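Pyruvate kinase 1 (Trypanosoma brucei brucei, PDB 4KCT) transfers the phosphoryl group of phosphoenolpyruvate to ADP, forming pyruvate and ATP, and has an intrinsic oxaloacetate decarboxylase activity. Local coordinates at residues 211-216 against 240-245; 90-95 against 176-181. One frame throughout, in Å; residues are numbered along the deposited sequence. Where two conformers were deposited one is given.

Contact 1: 211-216 against 240-245; sequences ASFIRT and IENHQG. With MG (magnesium ion), chain C; PYR (pyruvic acid), chain E.
Glu241 OE2 is gripped by the backbone N-H of Phe213 and by a water: Phe213 N lies 2.8 Å from Glu241 OE2 and donates to its anti lone pair over a bent path (139°), while water 2 donates to the same oxygen. The other carboxylate oxygen, Glu241 OE1, binds the magnesium ion at 2.0 Å; Asp265, pyruvate OXT and O3, and waters 2 and 3 are its other ligands. A carboxylate suits this place because its two oxygens can divide the work, one for the ion and one for the barrel loop. Glu241 CB sits 3.8 Å from the centroid of the Phe213 ring, a CH-pi contact for which the flat phenyl face provides the surface. Farther along, the bent Arg215 chain lies beside Gln244, its CG 3.3 Å from Gln244 OE1. In the conformer given, NE donates almost straight (176°) to Phe213 O, and NH2 and NH1 to Leu187 O and Pro188 O. Asn242 is the N-cap of helix 243-247: with CG between the backbone N and the carbonyl carbon (chi1 84°), OD1 turns back to accept from Gly245 N, which lies above the carbonyl plane. Water 1 joins the loops, donating to Ile214 O and Asn242 OD1 and accepting from Glu241 N. Gly245 lets the helix come close, its CA 3.5 Å from Ile214 O. With both Glu241 oxygens engaged, rotation of the carboxylate is probably restricted, which ties loop 211-216 to the metal site at the C-terminal mouth of the TIM barrel.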
loop_
_atom_site.group_PDB
_atom_site.type_symbol
_atom_site.label_atom_id
_atom_site.label_comp_id
_atom_site.label_asym_id
_atom_site.label_seq_id
_atom_site.Cartn_x
_atom_site.Cartn_y
_atom_site.Cartn_z
ATOM N N ALA A 211 -37.271 8.769 -8.641
ATOM C CA ALA A 211 -37.978 9.867 -7.977
ATOM C C ALA A 211 -37.207 11.158 -8.186
ATOM O O ALA A 211 -36.043 11.269 -7.785
ATOM C CB ALA A 211 -38.121 9.578 -6.478
ATOM N N SER A 212 -37.853 12.123 -8.837
ATOM C CA SER A 212 -37.198 13.358 -9.250
ATOM C C SER A 212 -36.905 14.303 -8.109
ATOM O O SER A 212 -37.691 14.407 -7.120
ATOM C CB SER A 212 -38.015 14.073 -10.328
ATOM O OG SER A 212 -37.964 13.352 -11.545
ATOM N N PHE A 213 -35.776 14.994 -8.239
ATOM C CA PHE A 213 -35.413 16.120 -7.351
ATOM C C PHE A 213 -35.474 15.782 -5.871
ATOM O O PHE A 213 -35.967 16.581 -5.059
ATOM C CB PHE A 213 -36.294 17.359 -7.644
ATOM C CG PHE A 213 -35.565 18.440 -8.383
ATOM C CD1 PHE A 213 -34.732 19.329 -7.692
ATOM C CD2 PHE A 213 -35.542 18.446 -9.788
ATOM C CE1 PHE A 213 -33.970 20.271 -8.383
ATOM C CE2 PHE A 213 -34.788 19.392 -10.482
ATOM C CZ PHE A 213 -33.975 20.285 -9.779
ATOM N N ILE A 214 -34.866 14.666 -5.493
ATOM C CA ILE A 214 -34.799 14.309 -4.079
ATOM C C ILE A 214 -33.765 15.194 -3.358
ATOM O O ILE A 214 -32.576 15.232 -3.731
ATOM C CB ILE A 214 -34.471 12.802 -3.901
ATOM C CG1 ILE A 214 -35.643 11.936 -4.439
ATOM C CG2 ILE A 214 -34.171 12.473 -2.436
ATOM C CD1 ILE A 214 -36.985 12.141 -3.717
ATOM N N ARG A 215 -34.230 15.923 -2.347
ATOM C CA ARG A 215 -33.358 16.870 -1.683
ATOM C C ARG A 215 -32.918 16.392 -0.311
ATOM O O ARG A 215 -31.882 16.828 0.190
ATOM C CB ARG A 215 -33.999 18.255 -1.622
ATOM C CG ARG A 215 -34.187 18.891 -2.998
ATOM C CD ARG A 215 -35.511 19.646 -3.094
ATOM N NE ARG A 215 -36.640 18.802 -3.517
ATOM C CZ ARG A 215 -37.909 19.042 -3.183
ATOM N NH1 ARG A 215 -38.895 18.268 -3.637
ATOM N NH2 ARG A 215 -38.193 20.092 -2.429
ATOM N N THR A 216 -33.721 15.513 0.308
ATOM C CA THR A 216 -33.470 15.039 1.683
ATOM C C THR A 216 -33.910 13.590 1.808
ATOM O O THR A 216 -34.771 13.119 1.048
ATOM C CB THR A 216 -34.296 15.843 2.740
ATOM O OG1 THR A 216 -35.685 15.620 2.505
ATOM C CG2 THR A 216 -34.012 17.344 2.661
ATOM N N ILE A 240 -30.610 12.547 -7.946
ATOM C CA ILE A 240 -29.891 13.684 -7.393
ATOM C C ILE A 240 -29.755 14.757 -8.479
ATOM O O ILE A 240 -29.050 14.555 -9.489
ATOM C CB ILE A 240 -28.489 13.236 -6.927
ATOM C CG1 ILE A 240 -28.610 12.080 -5.941
ATOM C CG2 ILE A 240 -27.673 14.419 -6.357
ATOM C CD1 ILE A 240 -29.401 12.422 -4.677
ATOM N N GLU A 241 -30.400 15.909 -8.268
ATOM C CA GLU A 241 -30.550 16.879 -9.337
ATOM C C GLU A 241 -30.149 18.295 -8.945
ATOM O O GLU A 241 -30.310 19.211 -9.748
ATOM C CB GLU A 241 -32.007 16.902 -9.858
ATOM C CG GLU A 241 -32.619 15.544 -10.073
ATOM C CD GLU A 241 -33.681 15.553 -11.163
ATOM O OE1 GLU A 241 -33.329 15.813 -12.338
ATOM O OE2 GLU A 241 -34.814 15.149 -10.880
ATOM N N ASN A 242 -29.739 18.496 -7.687
ATOM C CA ASN A 242 -29.377 19.840 -7.213
ATOM C C ASN A 242 -28.445 19.764 -6.013
ATOM O O ASN A 242 -28.066 18.658 -5.585
ATOM C CB ASN A 242 -30.648 20.682 -6.875
ATOM C CG ASN A 242 -31.192 20.405 -5.463
ATOM O OD1 ASN A 242 -31.116 19.277 -4.955
ATOM N ND2 ASN A 242 -31.795 21.435 -4.848
ATOM N N HIS A 243 -28.010 20.916 -5.507
ATOM C CA HIS A 243 -26.943 20.910 -4.511
ATOM C C HIS A 243 -27.400 20.260 -3.204
ATOM O O HIS A 243 -26.597 19.656 -2.499
ATOM C CB HIS A 243 -26.395 22.313 -4.270
ATOM C CG HIS A 243 -27.219 23.106 -3.313
ATOM N ND1 HIS A 243 -28.449 23.583 -3.648
ATOM C CD2 HIS A 243 -27.075 23.310 -1.931
ATOM C CE1 HIS A 243 -29.019 24.142 -2.554
ATOM N NE2 HIS A 243 -28.183 23.959 -1.502
ATOM N N GLN A 244 -28.689 20.388 -2.865
ATOM C CA GLN A 244 -29.233 19.734 -1.651
ATOM C C GLN A 244 -29.100 18.230 -1.712
ATOM O O GLN A 244 -28.707 17.605 -0.740
ATOM C CB GLN A 244 -30.724 20.077 -1.446
ATOM C CG GLN A 244 -30.997 21.548 -1.218
ATOM C CD GLN A 244 -32.494 21.855 -1.281
ATOM O OE1 GLN A 244 -33.083 21.968 -2.365
ATOM N NE2 GLN A 244 -33.123 21.825 -0.144
ATOM N N GLY A 245 -29.454 17.642 -2.854
ATOM C CA GLY A 245 -29.263 16.210 -3.039
ATOM C C GLY A 245 -27.814 15.804 -2.829
ATOM O O GLY A 245 -27.543 14.757 -2.243
HETATM MG MG MG C . -34.038 15.822 -14.193
HETATM C C PYR E . -31.908 14.741 -15.586
HETATM O O PYR E . -30.790 14.428 -16.079
HETATM O OXT PYR E . -32.079 15.888 -15.082
HETATM C CA PYR E . -32.990 13.714 -15.475
HETATM O O3 PYR E . -34.106 14.022 -15.020
HETATM C CB PYR E . -32.683 12.277 -15.812
HETATM O O HOH W 1 -31.589 16.585 -5.845
HETATM O O HOH W 2 -36.033 15.823 -13.023
HETATM O O HOH W 3 -35.231 16.246 -15.909
#

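Contact 2: 90-95 against 176-181; sequences IRTGLF and RGINLP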
loop_
_atom_site.group_PDB
_atom_site.type_symbol
_atom_site.label_atom_id
_atom_site.label_comp_id
_atom_site.label_asym_id
_atom_site.label_seq_id
_atom_site.Cartn_x
_atom_site.Cartn_y
_atom_site.Cartn_z
ATOM N N ILE A 90 -40.475 24.918 -10.356
ATOM C CA ILE A 90 -40.776 26.324 -10.242
ATOM C C ILE A 90 -40.808 26.875 -11.647
ATOM O O ILE A 90 -39.921 26.588 -12.461
ATOM C CB ILE A 90 -39.688 27.065 -9.443
ATOM C CG1 ILE A 90 -39.521 26.435 -8.060
ATOM C CG2 ILE A 90 -39.995 28.564 -9.382
ATOM C CD1 ILE A 90 -38.297 26.944 -7.312
ATOM N N ARG A 91 -41.850 27.635 -11.951
ATOM C CA ARG A 91 -41.980 28.235 -13.256
ATOM C C ARG A 91 -42.301 29.712 -13.168
ATOM O O ARG A 91 -42.788 30.198 -12.120
ATOM C CB ARG A 91 -43.035 27.479 -14.083
ATOM C CG ARG A 91 -42.565 26.091 -14.542
ATOM C CD ARG A 91 -43.634 25.350 -15.339
ATOM N NE ARG A 91 -44.932 25.404 -14.659
ATOM C CZ ARG A 91 -46.115 25.198 -15.248
ATOM N NH1 ARG A 91 -47.234 25.321 -14.542
ATOM N NH2 ARG A 91 -46.183 24.857 -16.533
ATOM N N THR A 92 -42.017 30.443 -14.253
ATOM C CA THR A 92 -42.512 31.807 -14.418
ATOM C C THR A 92 -44.024 31.773 -14.553
ATOM O O THR A 92 -44.605 30.718 -14.846
ATOM C CB THR A 92 -41.916 32.489 -15.684
ATOM O OG1 THR A 92 -42.498 31.914 -16.862
ATOM C CG2 THR A 92 -40.386 32.312 -15.746
ATOM N N GLY A 93 -44.644 32.948 -14.476
ATOM C CA GLY A 93 -45.993 33.143 -14.993
ATOM C C GLY A 93 -46.045 33.254 -16.511
ATOM O O GLY A 93 -45.129 32.800 -17.216
ATOM N N LEU A 94 -47.175 33.736 -17.018
ATOM C CA LEU A 94 -47.312 34.055 -18.442
ATOM C C LEU A 94 -46.818 35.465 -18.720
ATOM O O LEU A 94 -46.599 36.264 -17.788
ATOM C CB LEU A 94 -48.788 33.926 -18.895
ATOM C CG LEU A 94 -49.636 32.833 -18.236
ATOM C CD1 LEU A 94 -51.113 32.951 -18.620
ATOM C CD2 LEU A 94 -49.099 31.461 -18.596
ATOM N N PHE A 95 -46.708 35.785 -20.005
ATOM C CA PHE A 95 -46.260 37.075 -20.464
ATOM C C PHE A 95 -47.321 37.661 -21.391
ATOM O O PHE A 95 -47.986 36.924 -22.112
ATOM C CB PHE A 95 -44.942 36.916 -21.222
ATOM C CG PHE A 95 -43.797 36.477 -20.341
ATOM C CD1 PHE A 95 -43.079 37.414 -19.602
ATOM C CD2 PHE A 95 -43.532 35.133 -20.151
ATOM C CE1 PHE A 95 -42.094 37.018 -18.717
ATOM C CE2 PHE A 95 -42.557 34.719 -19.246
ATOM C CZ PHE A 95 -41.835 35.666 -18.531
ATOM N N ARG A 176 -41.934 29.288 -18.286
ATOM C CA ARG A 176 -40.630 28.642 -18.434
ATOM C C ARG A 176 -40.099 28.187 -17.072
ATOM O O ARG A 176 -40.484 28.735 -16.027
ATOM C CB ARG A 176 -39.634 29.604 -19.078
ATOM C CG ARG A 176 -40.059 30.123 -20.449
ATOM C CD ARG A 176 -40.102 28.994 -21.452
ATOM N NE ARG A 176 -41.386 28.323 -21.403
ATOM C CZ ARG A 176 -41.616 27.121 -21.906
ATOM N NH1 ARG A 176 -42.805 26.559 -21.743
ATOM N NH2 ARG A 176 -40.662 26.483 -22.573
ATOM N N GLY A 177 -39.320 27.103 -17.080
ATOM C CA GLY A 177 -38.691 26.578 -15.857
ATOM C C GLY A 177 -37.749 27.571 -15.183
ATOM O O GLY A 177 -37.007 28.305 -15.856
ATOM N N ILE A 178 -37.704 27.508 -13.848
ATOM C CA ILE A 178 -36.802 28.327 -13.022
ATOM C C ILE A 178 -35.907 27.390 -12.202
ATOM O O ILE A 178 -36.376 26.371 -11.672
ATOM C CB ILE A 178 -37.641 29.219 -12.046
ATOM C CG1 ILE A 178 -38.398 30.314 -12.823
ATOM C CG2 ILE A 178 -36.774 29.811 -10.924
ATOM C CD1 ILE A 178 -37.486 31.379 -13.429
ATOM N N ASN A 179 -34.613 27.712 -12.107
ATOM C CA ASN A 179 -33.731 27.041 -11.162
ATOM C C ASN A 179 -33.086 28.069 -10.269
ATOM O O ASN A 179 -32.825 29.174 -10.695
ATOM C CB ASN A 179 -32.643 26.233 -11.898
ATOM C CG ASN A 179 -33.227 25.075 -12.696
ATOM O OD1 ASN A 179 -33.674 25.263 -13.817
ATOM N ND2 ASN A 179 -33.399 23.933 -12.043
ATOM N N LEU A 180 -32.931 27.731 -9.001
ATOM C CA LEU A 180 -32.341 28.645 -8.042
ATOM C C LEU A 180 -31.031 28.017 -7.580
ATOM O O LEU A 180 -30.996 27.311 -6.561
ATOM C CB LEU A 180 -33.300 28.815 -6.853
ATOM C CG LEU A 180 -34.386 29.910 -6.868
ATOM C CD1 LEU A 180 -34.609 30.660 -8.175
ATOM C CD2 LEU A 180 -35.676 29.537 -6.142
ATOM N N PRO A 181 -29.946 28.244 -8.347
ATOM C CA PRO A 181 -28.737 27.413 -8.190
ATOM C C PRO A 181 -28.112 27.662 -6.833
ATOM O O PRO A 181 -28.046 28.806 -6.390
ATOM C CB PRO A 181 -27.813 27.909 -9.316
ATOM C CG PRO A 181 -28.310 29.278 -9.647
ATOM C CD PRO A 181 -29.806 29.229 -9.430
HETATM O O HOH W 4 -38.031 24.155 -11.628
#
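Ile90 opens the contact by accepting from Ile178 N through its carbonyl oxygen, with Ile178 N 2.8 Å from Ile90 O; the return link of this loose pair runs through water 4, which accepts from Ile90 N and donates to Ile178 O. The Ile90 side chain divides its two branches: CG2, anti to the backbone N, packs 3.6 Å from Ile178 CB, while CD1 reaches across to Leu180 CD2 at 3.9 Å. Branched aliphatic residues fit here, since both isoleucines lie on one face of the sheet; Val144 of the neighbouring strand 141-144 touches Ile178, and Ile142 touches Leu180, continuing the apolar packing. Arg91 stands opposite Gly177 in a non-hydrogen-bonded antiparallel pair with CA atoms 4.5 Å apart; its CA leans on Arg176 O at 3.2 Å in a CA-H...O contact, and its guanidinium leads away from the pairing. Thr92 then closes the pairing twice. Its N donates to Arg176 O in the carbonyl plane, nearly straight at 161°, and its OG1, set between the backbone N and carbonyl carbon (chi1 72°), accepts from Arg176 N at 3.0 Å while giving its own proton to Gly93 O. Threonine serves well because the same side chain puts CG2 3.8 Å from Ile178 CD1. Arg176 makes these bonds through its backbone, while its NE donates to Asp174 O. The weakly bonded edge strand 90-91 thus gains, just past its end, a two-bond grip on Arg176 that satisfies backbone polar atoms beside packed apolar side chains.

The two contacts lie on the same side of the chain's centre, their own centres about 18 Å apart and their nearest atoms about 4 Å apart without touching. Contact 1 belongs to the TIM barrel and holds a ligand of the magnesium ion; contact 2 belongs to the sheet of the B domain, inserted after the third barrel strand, with Gly177 about 12 Å from that ion at the nearest atoms. Helix 263-269 links them: Glu269 accepts from Asn179 of 176-181 and packs against Phe213 and Asn242 of contact 1, while Asp265 of the same helix binds magnesium. In pyruvate kinases the B domain closes over the active site, and 176-181 lies near where its chain returns to the barrel.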